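Local coordinates for neuraminidase (Bacteroides thetaiotaomicron, PDB 5MUL), which acts as a glycoside hydrolase, probably a rhamnosidase, built as a beta-propeller with a pocket that holds glucuronic acid, at residues M96-G99 with L103-S106; Y147-T150 with L154-V157; V202-T207 with K393-N398; C227-F232 with V236-S241. All coordinates share one frame; numbering follows the deposited sequence. Where two conformers were deposited one is given.

Contact 1 of 4, residues M96-G99 with L103-S106; sequences MVDG and LHVS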
loop_
_atom_site.group_PDB
_atom_site.type_symbol
_atom_site.label_atom_id
_atom_site.label_comp_id
_atom_site.label_asym_id
_atom_site.label_seq_id
_atom_site.Cartn_x
_atom_site.Cartn_y
_atom_site.Cartn_z
ATOM N N MET A 96 7.987 2.747 -9.337
ATOM C CA MET A 96 7.499 1.581 -10.076
ATOM C C MET A 96 8.279 1.503 -11.368
ATOM O O MET A 96 8.676 2.528 -11.915
ATOM C CB MET A 96 6.007 1.675 -10.372
ATOM C CG MET A 96 5.361 0.435 -10.945
ATOM S SD MET A 96 5.582 -1.072 -10.002
ATOM C CE MET A 96 5.076 -0.621 -8.389
ATOM N N VAL A 97 8.462 0.306 -11.875
ATOM C CA VAL A 97 9.139 0.113 -13.154
ATOM C C VAL A 97 8.093 -0.263 -14.178
ATOM O O VAL A 97 7.231 -1.091 -13.879
ATOM C CB VAL A 97 10.219 -0.985 -13.043
ATOM C CG1 VAL A 97 10.925 -1.168 -14.373
ATOM C CG2 VAL A 97 11.222 -0.677 -11.943
ATOM N N ASP A 98 8.153 0.350 -15.361
ATOM C CA ASP A 98 7.235 0.031 -16.461
ATOM C C ASP A 98 7.702 -1.159 -17.305
ATOM O O ASP A 98 8.763 -1.722 -17.041
ATOM C CB ASP A 98 6.922 1.280 -17.298
ATOM C CG ASP A 98 8.080 1.776 -18.138
ATOM O OD1 ASP A 98 8.958 0.981 -18.499
ATOM O OD2 ASP A 98 8.056 2.963 -18.471
ATOM N N GLY A 99 6.941 -1.519 -18.336
ATOM C CA GLY A 99 7.258 -2.705 -19.139
ATOM C C GLY A 99 8.497 -2.579 -19.995
ATOM O O GLY A 99 8.982 -3.589 -20.528
ATOM N N LEU A 103 12.254 3.389 -14.637
ATOM C CA LEU A 103 11.816 3.637 -13.264
ATOM C C LEU A 103 11.065 4.955 -13.260
ATOM O O LEU A 103 11.564 5.960 -13.753
ATOM C CB LEU A 103 13.031 3.708 -12.333
ATOM C CG LEU A 103 12.760 3.762 -10.850
ATOM C CD1 LEU A 103 12.112 2.501 -10.301
ATOM C CD2 LEU A 103 14.105 4.023 -10.177
ATOM N N HIS A 104 9.854 4.961 -12.709
ATOM C CA HIS A 104 9.031 6.157 -12.509
ATOM C C HIS A 104 9.039 6.430 -11.019
ATOM O O HIS A 104 8.873 5.520 -10.201
ATOM C CB HIS A 104 7.621 5.840 -12.966
ATOM C CG HIS A 104 7.484 5.720 -14.441
ATOM N ND1 HIS A 104 7.904 4.645 -15.200
ATOM C CD2 HIS A 104 6.872 6.570 -15.291
ATOM C CE1 HIS A 104 7.568 4.874 -16.463
ATOM N NE2 HIS A 104 6.942 6.030 -16.539
ATOM N N VAL A 105 9.238 7.690 -10.642
ATOM C CA VAL A 105 9.442 8.089 -9.265
ATOM C C VAL A 105 8.602 9.317 -8.973
ATOM O O VAL A 105 8.590 10.280 -9.757
ATOM C CB VAL A 105 10.937 8.406 -8.982
ATOM C CG1 VAL A 105 11.139 8.836 -7.544
ATOM C CG2 VAL A 105 11.805 7.209 -9.318
ATOM N N SER A 106 7.885 9.301 -7.850
ATOM C CA SER A 106 7.164 10.468 -7.382
ATOM C C SER A 106 7.370 10.596 -5.893
ATOM O O SER A 106 7.429 9.628 -5.171
ATOM C CB SER A 106 5.670 10.355 -7.714
ATOM O OG SER A 106 4.971 11.518 -7.314
#
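Met96 and His104 face each other as the antiparallel hydrogen-bonded pair of a beta hairpin, and their backbones supply the polar part of the contact. His104 N reaches Met96 O at 2.8 Å in an almost straight bond (176°), while Met96 N gives the return bond to His104 O at 3.0 Å. The same Met96 O also receives a CA-H...O contact from Leu103 CA, so this one carbonyl serves two successive residues of the opposite strand.

The apolar part belongs to the next, non-hydrogen-bonded pair, whose side chains lie on the other face of the sheet. Val97 holds CG2 anti to its carbonyl carbon, beside the backbone N, and this methyl meets Leu103 CD1 at 3.7 Å.

Beyond the paired residues, Asp98 brings OD2 up to the edge of the His104 ring with its carboxylate turned 65° from the ring plane; this approach is too tight in the model to be trusted in detail. The other oxygen, Asp98 OD1, accepts from the backbone N of Glu100 and of Tyr102 and so folds the turn that links the two strands.

Strands 92-97 and 103-108 form two of the three strands of one propeller blade. Met96 and His104 pack against Phe146 of strand 144-148 and Leu154 of strand 154-160 in the following blade, and strand 45-48 is met by Met96, at Val46, and by Val97, at His48.

Contact 2 of 4, residues Y147-T150 with L154-V157; sequences YPLT and LLFV. With BDP (beta-D-glucopyranuronic acid), chain B.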
loop_
_atom_site.group_PDB
_atom_site.type_symbol
_atom_site.label_atom_id
_atom_site.label_comp_id
_atom_site.label_asym_id
_atom_site.label_seq_id
_atom_site.Cartn_x
_atom_site.Cartn_y
_atom_site.Cartn_z
ATOM N N TYR A 147 1.085 1.817 -9.481
ATOM C CA TYR A 147 0.733 0.407 -9.565
ATOM C C TYR A 147 1.024 -0.050 -10.972
ATOM O O TYR A 147 0.856 0.721 -11.913
ATOM C CB TYR A 147 -0.763 0.165 -9.275
ATOM C CG TYR A 147 -1.212 0.775 -7.976
ATOM C CD1 TYR A 147 -1.583 2.121 -7.905
ATOM C CD2 TYR A 147 -1.191 0.045 -6.804
ATOM C CE1 TYR A 147 -1.941 2.676 -6.686
ATOM C CE2 TYR A 147 -1.544 0.609 -5.607
ATOM C CZ TYR A 147 -1.917 1.913 -5.576
ATOM O OH TYR A 147 -2.282 2.468 -4.337
ATOM N N PRO A 148 1.392 -1.318 -11.175
ATOM C CA PRO A 148 1.518 -1.850 -12.524
ATOM C C PRO A 148 0.148 -2.199 -13.109
ATOM O O PRO A 148 -0.796 -2.434 -12.353
ATOM C CB PRO A 148 2.266 -3.150 -12.280
ATOM C CG PRO A 148 1.725 -3.616 -10.976
ATOM C CD PRO A 148 1.599 -2.366 -10.154
ATOM N N LEU A 149 0.021 -2.168 -14.425
ATOM C CA LEU A 149 -1.159 -2.639 -15.130
ATOM C C LEU A 149 -0.693 -3.669 -16.152
ATOM O O LEU A 149 0.496 -3.777 -16.433
ATOM C CB LEU A 149 -1.882 -1.490 -15.836
ATOM C CG LEU A 149 -2.478 -0.392 -14.940
ATOM C CD1 LEU A 149 -3.028 0.742 -15.800
ATOM C CD2 LEU A 149 -3.565 -0.935 -14.021
ATOM N N THR A 150 -1.638 -4.329 -16.784
ATOM C CA THR A 150 -1.315 -5.329 -17.780
ATOM C C THR A 150 -0.462 -4.776 -18.891
ATOM O O THR A 150 -0.596 -3.600 -19.296
ATOM C CB THR A 150 -2.588 -5.864 -18.424
ATOM O OG1 THR A 150 -3.347 -4.784 -18.972
ATOM C CG2 THR A 150 -3.374 -6.648 -17.409
ATOM N N LEU A 154 1.301 1.618 -16.517
ATOM C CA LEU A 154 1.252 1.973 -15.073
ATOM C C LEU A 154 -0.023 2.726 -14.740
ATOM O O LEU A 154 -0.583 3.452 -15.595
ATOM C CB LEU A 154 2.416 2.868 -14.656
ATOM C CG LEU A 154 3.825 2.327 -14.853
ATOM C CD1 LEU A 154 4.839 3.343 -14.384
ATOM C CD2 LEU A 154 4.025 1.030 -14.127
ATOM N N LEU A 155 -0.474 2.565 -13.497
ATOM C CA LEU A 155 -1.515 3.396 -12.893
ATOM C C LEU A 155 -0.832 4.322 -11.905
ATOM O O LEU A 155 0.152 3.947 -11.261
ATOM C CB LEU A 155 -2.502 2.500 -12.138
ATOM C CG LEU A 155 -3.891 3.116 -11.859
ATOM C CD1 LEU A 155 -4.687 3.241 -13.152
ATOM C CD2 LEU A 155 -4.624 2.295 -10.823
ATOM N N PHE A 156 -1.357 5.538 -11.753
ATOM C CA PHE A 156 -0.902 6.468 -10.723
ATOM C C PHE A 156 -2.112 7.001 -10.015
ATOM O O PHE A 156 -3.077 7.408 -10.683
ATOM C CB PHE A 156 -0.107 7.616 -11.341
ATOM C CG PHE A 156 0.479 8.594 -10.349
ATOM C CD1 PHE A 156 1.540 8.223 -9.528
ATOM C CD2 PHE A 156 0.004 9.887 -10.269
ATOM C CE1 PHE A 156 2.129 9.123 -8.668
ATOM C CE2 PHE A 156 0.602 10.793 -9.411
ATOM C CZ PHE A 156 1.650 10.422 -8.628
ATOM N N VAL A 157 -2.108 6.979 -8.699
ATOM C CA VAL A 157 -3.187 7.529 -7.895
ATOM C C VAL A 157 -2.565 8.519 -6.955
ATOM O O VAL A 157 -1.489 8.275 -6.412
ATOM C CB VAL A 157 -3.910 6.445 -7.117
ATOM C CG1 VAL A 157 -4.919 7.048 -6.144
ATOM C CG2 VAL A 157 -4.595 5.501 -8.073
HETATM C C1 BDP B . -0.422 -6.491 -13.879
HETATM C C2 BDP B . 0.151 -7.323 -12.742
HETATM C C3 BDP B . 1.651 -7.044 -12.654
HETATM C C4 BDP B . 2.314 -7.210 -14.030
HETATM C C5 BDP B . 1.637 -6.336 -15.065
HETATM C C6 BDP B . 2.269 -6.470 -16.423
HETATM O O2 BDP B . -0.453 -6.989 -11.480
HETATM O O3 BDP B . 2.233 -7.897 -11.675
HETATM O O4 BDP B . 3.687 -6.843 -13.930
HETATM O O5 BDP B . 0.280 -6.758 -15.117
HETATM O O6A BDP B . 2.006 -7.485 -17.104
HETATM O O1 BDP B . -1.794 -6.846 -14.054
HETATM O O6B BDP B . 3.033 -5.567 -16.822
#
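Tyr147 O accepts the shortest polar bond of this contact, from Leu155 N at 2.8 Å, and Leu154 CA leans on the same oxygen through a CA-H...O contact. The motif is a beta hairpin of a propeller blade, formed by strands 144-148 and 154-160. Its second bond runs from Tyr147 N to Leu155 O at 2.9 Å, with the donor tilted 29° from the carbonyl plane.

On the face that carries Tyr147 and Leu155, packing is apolar. The phenol ring lies along the strand pair and meets Val157 CG2 obliquely through CE1, at 4.1 Å; its hydroxyl goes on to Glu145 OE1. Leu149, just past the strand, turns back over the hairpin: with CG beside its backbone N (chi1 -64°), CD1 comes to 4.0 Å from Leu155 CD1 and also rests against Leu154 O. Leu154 itself heads the other way, its CD2 against Pro148 CA, and on to Asp98 and Tyr173. Val202 and Leu200 of strand 195-202 pack on Tyr147.

The end of the hairpin is also a wall of the glucuronate pocket. Pro148, in contact with Glu389 and Lys392 of helix 388-394, which also bond the sugar, sets its pyrrolidine ring against the ligand with CG 3.8 Å from BDP C3. Further along the turn, Leu149 O approaches BDP C5 to 3.1 Å and Thr150 CA lies 3.4 Å from BDP O5.

Contact 3 of 4, residues V202-T207 with K393-N398; sequences VDEKGT and KQRKLN. With BDP (beta-D-glucopyranuronic acid), chain B.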
loop_
_atom_site.group_PDB
_atom_site.type_symbol
_atom_site.label_atom_id
_atom_site.label_comp_id
_atom_site.label_asym_id
_atom_site.label_seq_id
_atom_site.Cartn_x
_atom_site.Cartn_y
_atom_site.Cartn_z
ATOM N N VAL A 202 -3.463 -4.003 -7.721
ATOM C CA VAL A 202 -3.709 -4.542 -9.048
ATOM C C VAL A 202 -3.337 -6.033 -8.987
ATOM O O VAL A 202 -2.192 -6.401 -8.650
ATOM C CB VAL A 202 -2.962 -3.787 -10.147
ATOM C CG1 VAL A 202 -3.246 -4.410 -11.513
ATOM C CG2 VAL A 202 -3.332 -2.325 -10.099
ATOM N N ASP A 203 -4.308 -6.908 -9.253
ATOM C CA ASP A 203 -4.113 -8.332 -9.101
ATOM C C ASP A 203 -3.381 -8.919 -10.294
ATOM O O ASP A 203 -3.040 -8.231 -11.259
ATOM C CB ASP A 203 -5.425 -9.036 -8.711
ATOM C CG ASP A 203 -6.420 -9.173 -9.819
ATOM O OD1 ASP A 203 -6.081 -9.030 -11.015
ATOM O OD2 ASP A 203 -7.601 -9.434 -9.460
ATOM N N GLU A 204 -3.142 -10.228 -10.217
ATOM C CA GLU A 204 -2.360 -10.916 -11.210
ATOM C C GLU A 204 -3.087 -11.042 -12.542
ATOM O O GLU A 204 -2.464 -11.361 -13.565
ATOM C CB GLU A 204 -1.906 -12.280 -10.612
ATOM C CG GLU A 204 -0.958 -12.073 -9.389
ATOM C CD GLU A 204 -0.788 -13.246 -8.412
ATOM O OE1 GLU A 204 -0.743 -14.391 -8.924
ATOM O OE2 GLU A 204 -0.665 -13.065 -7.149
ATOM N N LYS A 205 -4.385 -10.727 -12.582
ATOM C CA LYS A 205 -5.173 -10.693 -13.805
ATOM C C LYS A 205 -5.369 -9.280 -14.335
ATOM O O LYS A 205 -6.036 -9.080 -15.354
ATOM C CB LYS A 205 -6.562 -11.300 -13.551
ATOM C CG LYS A 205 -6.545 -12.788 -13.229
ATOM C CD LYS A 205 -6.278 -13.604 -14.487
ATOM C CE LYS A 205 -6.566 -15.073 -14.281
ATOM N NZ LYS A 205 -6.072 -15.836 -15.449
ATOM N N GLY A 206 -4.763 -8.294 -13.675
ATOM C CA GLY A 206 -4.874 -6.915 -14.156
ATOM C C GLY A 206 -6.073 -6.124 -13.667
ATOM O O GLY A 206 -6.230 -4.970 -14.067
ATOM N N THR A 207 -6.851 -6.687 -12.749
ATOM C CA THR A 207 -7.985 -5.980 -12.165
ATOM C C THR A 207 -7.491 -5.048 -11.092
ATOM O O THR A 207 -6.655 -5.419 -10.241
ATOM C CB THR A 207 -8.919 -7.005 -11.551
ATOM O OG1 THR A 207 -9.374 -7.853 -12.614
ATOM C CG2 THR A 207 -10.105 -6.380 -10.835
ATOM N N LYS A 393 5.082 -12.333 -8.735
ATOM C CA LYS A 393 5.861 -13.020 -9.775
ATOM C C LYS A 393 6.561 -14.255 -9.271
ATOM O O LYS A 393 6.684 -15.219 -10.038
ATOM C CB LYS A 393 6.892 -12.080 -10.418
ATOM C CG LYS A 393 6.303 -10.930 -11.216
ATOM C CD LYS A 393 5.408 -11.374 -12.368
ATOM C CE LYS A 393 4.984 -10.174 -13.221
ATOM N NZ LYS A 393 4.412 -10.606 -14.527
ATOM N N GLN A 394 7.038 -14.255 -8.024
ATOM C CA GLN A 394 7.901 -15.342 -7.510
ATOM C C GLN A 394 7.439 -15.965 -6.197
ATOM O O GLN A 394 8.064 -16.896 -5.679
ATOM C CB GLN A 394 9.337 -14.820 -7.359
ATOM C CG GLN A 394 9.936 -14.235 -8.637
ATOM C CD GLN A 394 11.442 -14.045 -8.616
ATOM O OE1 GLN A 394 12.164 -14.783 -7.960
ATOM N NE2 GLN A 394 11.915 -13.041 -9.341
ATOM N N ARG A 395 6.331 -15.473 -5.615
ATOM C CA ARG A 395 5.894 -15.920 -4.307
ATOM C C ARG A 395 7.010 -15.885 -3.278
ATOM O O ARG A 395 7.158 -16.796 -2.481
ATOM C CB ARG A 395 5.241 -17.331 -4.382
ATOM C CG ARG A 395 3.987 -17.360 -5.237
ATOM C CD ARG A 395 2.831 -16.626 -4.580
ATOM N NE ARG A 395 1.618 -16.864 -5.354
ATOM C CZ ARG A 395 1.111 -16.044 -6.273
ATOM N NH1 ARG A 395 0.012 -16.393 -6.938
ATOM N NH2 ARG A 395 1.653 -14.860 -6.510
ATOM N N LYS A 396 7.771 -14.792 -3.279
ATOM C CA LYS A 396 8.751 -14.519 -2.249
ATOM C C LYS A 396 8.328 -13.247 -1.570
ATOM O O LYS A 396 7.984 -12.267 -2.252
ATOM C CB LYS A 396 10.154 -14.341 -2.831
ATOM C CG LYS A 396 10.715 -15.591 -3.510
ATOM C CD LYS A 396 12.095 -15.337 -4.098
ATOM C CE LYS A 396 12.716 -16.616 -4.632
ATOM N NZ LYS A 396 13.495 -16.341 -5.872
ATOM N N LEU A 397 8.358 -13.247 -0.242
ATOM C CA LEU A 397 7.971 -12.127 0.598
ATOM C C LEU A 397 9.243 -11.419 1.036
ATOM O O LEU A 397 10.095 -12.003 1.748
ATOM C CB LEU A 397 7.179 -12.599 1.828
ATOM C CG LEU A 397 6.772 -11.503 2.793
ATOM C CD1 LEU A 397 5.942 -10.425 2.103
ATOM C CD2 LEU A 397 6.014 -12.117 3.964
ATOM N N ASN A 398 9.403 -10.178 0.597
ATOM C CA ASN A 398 10.494 -9.318 1.046
ATOM C C ASN A 398 9.920 -8.063 1.662
ATOM O O ASN A 398 9.079 -7.392 1.024
ATOM C CB ASN A 398 11.424 -8.927 -0.114
ATOM C CG ASN A 398 12.379 -10.019 -0.552
ATOM O OD1 ASN A 398 12.264 -11.235 -0.201
ATOM N ND2 ASN A 398 13.318 -9.594 -1.360
HETATM C C1 BDP B . -0.422 -6.491 -13.879
HETATM C C2 BDP B . 0.151 -7.323 -12.742
HETATM C C3 BDP B . 1.651 -7.044 -12.654
HETATM C C4 BDP B . 2.314 -7.210 -14.030
HETATM C C5 BDP B . 1.637 -6.336 -15.065
HETATM C C6 BDP B . 2.269 -6.470 -16.423
HETATM O O2 BDP B . -0.453 -6.989 -11.480
HETATM O O3 BDP B . 2.233 -7.897 -11.675
HETATM O O4 BDP B . 3.687 -6.843 -13.930
HETATM O O5 BDP B . 0.280 -6.758 -15.117
HETATM O O6A BDP B . 2.006 -7.485 -17.104
HETATM O O1 BDP B . -1.794 -6.846 -14.054
HETATM O O6B BDP B . 3.033 -5.567 -16.822
#
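Glu204 and Arg395 join the two segments through a salt bridge, and their side chains arrive from opposite directions. Glu204 runs extended beyond CG, whereas Arg395 bends at chi2 (-70°) to bring its guanidinium to the carboxylate. Arg395 NH1 gives a nearly straight bond (167°) to Glu204 OE1 at 2.9 Å, using the syn lone pair of that oxygen and keeping it in the guanidinium plane. The companion bond, Arg395 NH2 to Glu204 OE2 at 3.0 Å, is weak; the two planes are 53° apart, consistent with one bond being straight and the other bent.

Each partner is held by a second shell. Arg395 NE forms another salt bridge with Glu339 OE2, and Arg395 NH2 also bonds to Trp391 O, so acceptors on all three nitrogens probably limit rotation of the guanidinium. Arg395 itself leaves helix 388-394 with positive phi.

Glu204 sits in a type I beta turn, Asp203 to Gly206, which joins strands 195-202 and 208-215 of a propeller blade. Asp203 builds this turn: its OD1 takes the backbone N of Lys205 at 2.9 Å, an Asx turn, and that of Thr207 at 3.0 Å, the two donors reaching it from opposite faces of the carboxylate. Asp203 OD2 bonds to His209 NE2.

Asp203 O accepts from Gly206 N within the turn and also from BDP O2 at 2.9 Å and, weakly, from BDP O1. Val202 O receives Lys392 NZ, which also bonds the sugar. From the helix end, Lys393 brings its CE to 3.6 Å from BDP O4, while Gly206 CA lies 3.1 Å from BDP O1.

Contact 4 of 4, residues C227-F232 with V236-S241; sequences CYARSF and VTWYKS
Ser231 carries OG opposite its backbone N (chi1 176°), which sends it to Thr237 O, while Trp238 swings its indole to the side of its own backbone N (chi1 -67°) and so brings the ring against Ser231 CB. Both residues belong to an Asp-box, the Ser-X-Asp-X-Gly-X-Thr-Trp motif of sialidase-like propellers, here running from Ser231 through Asp233 and Gly235 to Trp238.

Ser231 CB stands 3.5 Å from the centroid of the six-membered ring of Trp238, almost on the ring normal, a CH-pi contact. Its OG gives a hydrogen bond to Thr237 O at 2.8 Å and also accepts from Gly235 N. Ala229 CB adds to the indole's packing, 3.8 Å from Trp238 CE3, and Gly235 O holds Trp238 NE1.

A single antiparallel bridge continues the pairing, with Arg230 N to Tyr239 O at 2.9 Å and Tyr239 N to Arg230 O at 2.7 Å. In the conformer described, the Arg230 guanidinium grips Tyr228 OH side-on through NE and NH2, and Ser241 CA lies over one of its faces. Tyr228 OH is also bonded to His209.

Where the strand runs into the turn, Phe232 directs its edge to the face of Tyr239 in an offset edge-to-face pair, centroids 5.8 Å apart and planes at 60°. Beside them a water accepts from Phe232 N at 2.8 Å and donates to Thr237 O at 2.9 Å.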
loop_
_atom_site.group_PDB
_atom_site.type_symbol
_atom_site.label_atom_id
_atom_site.label_comp_id
_atom_site.label_asym_id
_atom_site.label_seq_id
_atom_site.Cartn_x
_atom_site.Cartn_y
_atom_site.Cartn_z
ATOM N N CYS A 227 -15.425 0.158 2.382
ATOM C CA CYS A 227 -16.091 0.086 1.113
ATOM C C CYS A 227 -15.178 -0.463 0.023
ATOM O O CYS A 227 -13.951 -0.454 0.206
ATOM C CB CYS A 227 -16.572 1.479 0.730
ATOM S SG CYS A 227 -17.815 2.175 1.861
ATOM N N TYR A 228 -15.772 -0.924 -1.073
ATOM C CA TYR A 228 -15.027 -1.643 -2.101
ATOM C C TYR A 228 -15.525 -1.321 -3.486
ATOM O O TYR A 228 -16.735 -1.130 -3.685
ATOM C CB TYR A 228 -15.144 -3.126 -1.836
ATOM C CG TYR A 228 -14.462 -3.998 -2.862
ATOM C CD1 TYR A 228 -13.080 -4.207 -2.836
ATOM C CD2 TYR A 228 -15.184 -4.628 -3.854
ATOM C CE1 TYR A 228 -12.460 -5.014 -3.769
ATOM C CE2 TYR A 228 -14.569 -5.425 -4.796
ATOM C CZ TYR A 228 -13.206 -5.653 -4.757
ATOM O OH TYR A 228 -12.619 -6.452 -5.706
ATOM N N ALA A 229 -14.609 -1.331 -4.455
ATOM C CA ALA A 229 -14.896 -1.302 -5.868
ATOM C C ALA A 229 -13.774 -1.979 -6.636
ATOM O O ALA A 229 -12.629 -2.033 -6.154
ATOM C CB ALA A 229 -15.053 0.124 -6.363
ATOM N N ARG A 230 -14.061 -2.457 -7.834
ATOM C CA ARG A 230 -13.018 -2.994 -8.704
ATOM C C ARG A 230 -13.252 -2.620 -10.150
ATOM O O ARG A 230 -14.393 -2.364 -10.564
ATOM C CB ARG A 230 -12.945 -4.517 -8.595
ATOM C CG ARG A 230 -14.137 -5.208 -9.238
ATOM C CD ARG A 230 -14.006 -6.702 -9.310
ATOM N NE ARG A 230 -13.985 -7.272 -7.988
ATOM C CZ ARG A 230 -14.633 -8.370 -7.625
ATOM N NH1 ARG A 230 -15.381 -9.045 -8.496
ATOM N NH2 ARG A 230 -14.517 -8.777 -6.370
ATOM N N SER A 231 -12.188 -2.597 -10.947
ATOM C CA SER A 231 -12.270 -2.306 -12.373
ATOM C C SER A 231 -11.490 -3.324 -13.165
ATOM O O SER A 231 -10.291 -3.560 -12.885
ATOM C CB SER A 231 -11.713 -0.900 -12.682
ATOM O OG SER A 231 -11.712 -0.681 -14.070
ATOM N N PHE A 232 -12.119 -3.886 -14.177
ATOM C CA PHE A 232 -11.489 -4.838 -15.093
ATOM C C PHE A 232 -10.918 -4.178 -16.340
ATOM O O PHE A 232 -10.298 -4.862 -17.152
ATOM C CB PHE A 232 -12.548 -5.851 -15.547
ATOM C CG PHE A 232 -13.203 -6.584 -14.431
ATOM C CD1 PHE A 232 -12.581 -7.665 -13.829
ATOM C CD2 PHE A 232 -14.464 -6.229 -13.973
ATOM C CE1 PHE A 232 -13.198 -8.352 -12.801
ATOM C CE2 PHE A 232 -15.065 -6.921 -12.965
ATOM C CZ PHE A 232 -14.429 -7.975 -12.355
ATOM N N VAL A 236 -11.806 2.534 -16.352
ATOM C CA VAL A 236 -12.888 3.195 -17.087
ATOM C C VAL A 236 -14.232 2.902 -16.432
ATOM O O VAL A 236 -15.035 3.837 -16.246
ATOM C CB VAL A 236 -12.861 2.796 -18.573
ATOM C CG1 VAL A 236 -14.054 3.369 -19.336
ATOM C CG2 VAL A 236 -11.565 3.256 -19.220
ATOM N N THR A 237 -14.476 1.652 -16.046
ATOM C CA THR A 237 -15.741 1.158 -15.496
ATOM C C THR A 237 -15.460 0.489 -14.147
ATOM O O THR A 237 -14.435 -0.211 -14.015
ATOM C CB THR A 237 -16.362 0.118 -16.470
ATOM O OG1 THR A 237 -16.368 0.666 -17.800
ATOM C CG2 THR A 237 -17.799 -0.288 -16.056
ATOM N N TRP A 238 -16.327 0.653 -13.148
ATOM C CA TRP A 238 -16.152 0.139 -11.823
ATOM C C TRP A 238 -17.347 -0.715 -11.441
ATOM O O TRP A 238 -18.506 -0.409 -11.808
ATOM C CB TRP A 238 -15.936 1.301 -10.811
ATOM C CG TRP A 238 -14.641 1.957 -11.105
ATOM C CD1 TRP A 238 -14.387 2.891 -12.043
ATOM C CD2 TRP A 238 -13.380 1.636 -10.501
ATOM N NE1 TRP A 238 -13.039 3.200 -12.064
ATOM C CE2 TRP A 238 -12.404 2.426 -11.129
ATOM C CE3 TRP A 238 -12.989 0.764 -9.493
ATOM C CZ2 TRP A 238 -11.052 2.350 -10.784
ATOM C CZ3 TRP A 238 -11.640 0.688 -9.163
ATOM C CH2 TRP A 238 -10.703 1.489 -9.797
ATOM N N TYR A 239 -17.071 -1.750 -10.672
ATOM C CA TYR A 239 -18.051 -2.737 -10.220
ATOM C C TYR A 239 -17.999 -2.977 -8.749
ATOM O O TYR A 239 -16.949 -2.868 -8.096
ATOM C CB TYR A 239 -17.813 -4.093 -10.913
ATOM C CG TYR A 239 -18.227 -4.103 -12.343
ATOM C CD1 TYR A 239 -17.412 -3.636 -13.343
ATOM C CD2 TYR A 239 -19.500 -4.553 -12.700
ATOM C CE1 TYR A 239 -17.808 -3.615 -14.662
ATOM C CE2 TYR A 239 -19.899 -4.537 -14.007
ATOM C CZ TYR A 239 -19.074 -4.075 -14.996
ATOM O OH TYR A 239 -19.498 -4.083 -16.306
ATOM N N LYS A 240 -19.124 -3.407 -8.197
ATOM C CA LYS A 240 -19.209 -4.029 -6.902
ATOM C C LYS A 240 -18.807 -5.505 -7.030
ATOM O O LYS A 240 -18.837 -6.079 -8.148
ATOM C CB LYS A 240 -20.636 -3.913 -6.375
ATOM C CG LYS A 240 -21.071 -2.466 -6.231
ATOM C CD LYS A 240 -22.436 -2.310 -5.563
ATOM C CE LYS A 240 -22.734 -0.834 -5.362
ATOM N NZ LYS A 240 -23.977 -0.670 -4.542
ATOM N N SER A 241 -18.479 -6.135 -5.900
ATOM C CA SER A 241 -18.064 -7.552 -5.899
ATOM C C SER A 241 -19.163 -8.515 -6.385
ATOM O O SER A 241 -18.847 -9.651 -6.765
ATOM C CB SER A 241 -17.632 -8.003 -4.515
ATOM O OG SER A 241 -18.740 -8.103 -3.638
HETATM O O HOH W 1 -14.525 -2.874 -15.100
#

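Contacts 1 and 2 lie in successive blades of the propeller, their centres 9 Å apart, and pack on each other, Ser106 of one touching Phe156 of the other. Contact 3 follows at 13 Å from contact 2: its turn 202-207 belongs to the next blade, but its partner comes about 190 residues later, at the end of helix 388-394. Contact 4 is nested inside that long loop, in the same blade as 202-207 but farther from the centre of the chain; Thr207 meets Phe232 where the two join. Contacts 2 and 3 share the glucuronate, so this pocket is assembled from neighbouring blades and a helix distant in sequence.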